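Local coordinates for protein transcriptional regulator (Vibrio vulnificus, PDB 4IVN) that probably represses transcription of the nan genes for sialic acid catabolism by binding DNA, and binds the sugar phosphate ManNAc-6P, at residues S97-S100 / A101-L105. Residues are numbered along the deposited sequence; the frame is centred on the assembly and turned at random.
Sequences SAQS and AVDSL
Two successive turns of helix 93-111 meet here, and an i to i+4 side-chain bridge between Gln99 and Asp103 runs along their outer surface. The amide NE2 of Gln99 donates to OD1 of Asp103 over 3.0 Å, with an N-H...O angle of 164°. OD1 lies almost in the amide plane of Gln99, but the two flat groups are turned against each other, and NE2 reaches OD1 on its syn side from 33° out of the carboxylate plane. Gln99 sends CG anti to its own nitrogen (chi1 -169°) and then bends at chi2, which turns the amide along the helix towards the next turn. NE2 also passes CG1 of Val102 at 3.9 Å.

Beneath this bridge runs the usual alpha-helical ladder: Val102 N to Ala98 O at 2.8 Å, Asp103 N to Gln99 O at 2.9 Å, and a longer, weak bond from Ala101 N to Ser97 O. Ser100 O receives Ser104 N at 2.9 Å, while the Ser104 hydroxyl has its stronger partner in Arg227 NH1.

Another side of the same helix contributes to the dimer interface. Ala98 and Ala101 pack on Ala109 and Leu105 of the second subunit, respectively, and Leu105 meets its own counterpart there. Ser97 OG, bonded to Ile93 O, also pairs with Asn252 of that subunit, whereas Ser104 and Leu105 rest on Val241 of helix 237-257 in their own chain.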
# COMPACT_ATOMS: atom_id res chain seq x y z
N SER A 97 -16.67 0.15 2.50
CA SER A 97 -15.24 0.41 2.54
C SER A 97 -14.75 0.52 1.11
O SER A 97 -13.96 1.42 0.77
CB SER A 97 -14.49 -0.71 3.28
OG SER A 97 -15.00 -0.87 4.62
N ALA A 98 -15.26 -0.37 0.24
CA ALA A 98 -14.94 -0.34 -1.22
C ALA A 98 -15.43 0.94 -1.88
O ALA A 98 -14.68 1.60 -2.67
CB ALA A 98 -15.54 -1.55 -1.93
N GLN A 99 -16.66 1.34 -1.54
CA GLN A 99 -17.18 2.57 -2.15
C GLN A 99 -16.36 3.82 -1.80
O GLN A 99 -16.09 4.62 -2.72
CB GLN A 99 -18.67 2.79 -1.91
CG GLN A 99 -19.29 3.95 -2.76
CD GLN A 99 -19.35 3.63 -4.25
OE1 GLN A 99 -19.91 2.61 -4.66
NE2 GLN A 99 -18.77 4.51 -5.08
N SER A 100 -15.90 3.98 -0.54
CA SER A 100 -15.10 5.12 -0.21
C SER A 100 -13.87 5.16 -1.09
O SER A 100 -13.44 6.23 -1.53
CB SER A 100 -14.61 5.06 1.24
OG SER A 100 -15.70 5.21 2.08
N ALA A 101 -13.19 4.00 -1.20
CA ALA A 101 -11.94 3.92 -1.93
C ALA A 101 -12.21 4.23 -3.40
O ALA A 101 -11.42 4.93 -4.03
CB ALA A 101 -11.29 2.54 -1.72
N VAL A 102 -13.35 3.76 -3.94
CA VAL A 102 -13.74 4.15 -5.32
C VAL A 102 -13.84 5.63 -5.49
O VAL A 102 -13.26 6.18 -6.45
CB VAL A 102 -15.04 3.48 -5.81
CG1 VAL A 102 -15.52 4.08 -7.12
CG2 VAL A 102 -14.74 1.98 -6.02
N ASP A 103 -14.53 6.29 -4.55
CA ASP A 103 -14.83 7.75 -4.66
C ASP A 103 -13.47 8.46 -4.57
O ASP A 103 -13.20 9.36 -5.32
CB ASP A 103 -15.69 8.27 -3.48
CG ASP A 103 -17.08 7.68 -3.44
OD1 ASP A 103 -17.54 7.18 -4.46
OD2 ASP A 103 -17.68 7.66 -2.36
N SER A 104 -12.64 8.02 -3.65
CA SER A 104 -11.30 8.60 -3.57
C SER A 104 -10.42 8.51 -4.80
O SER A 104 -9.65 9.45 -5.09
CB SER A 104 -10.56 8.04 -2.37
OG SER A 104 -11.18 8.65 -1.28
N LEU A 105 -10.42 7.35 -5.45
CA LEU A 105 -9.69 7.16 -6.70
C LEU A 105 -10.23 8.10 -7.73
O LEU A 105 -9.49 8.77 -8.42
CB LEU A 105 -9.80 5.71 -7.16
CG LEU A 105 -8.94 4.74 -6.33
CD1 LEU A 105 -9.44 3.32 -6.60
CD2 LEU A 105 -7.49 4.86 -6.80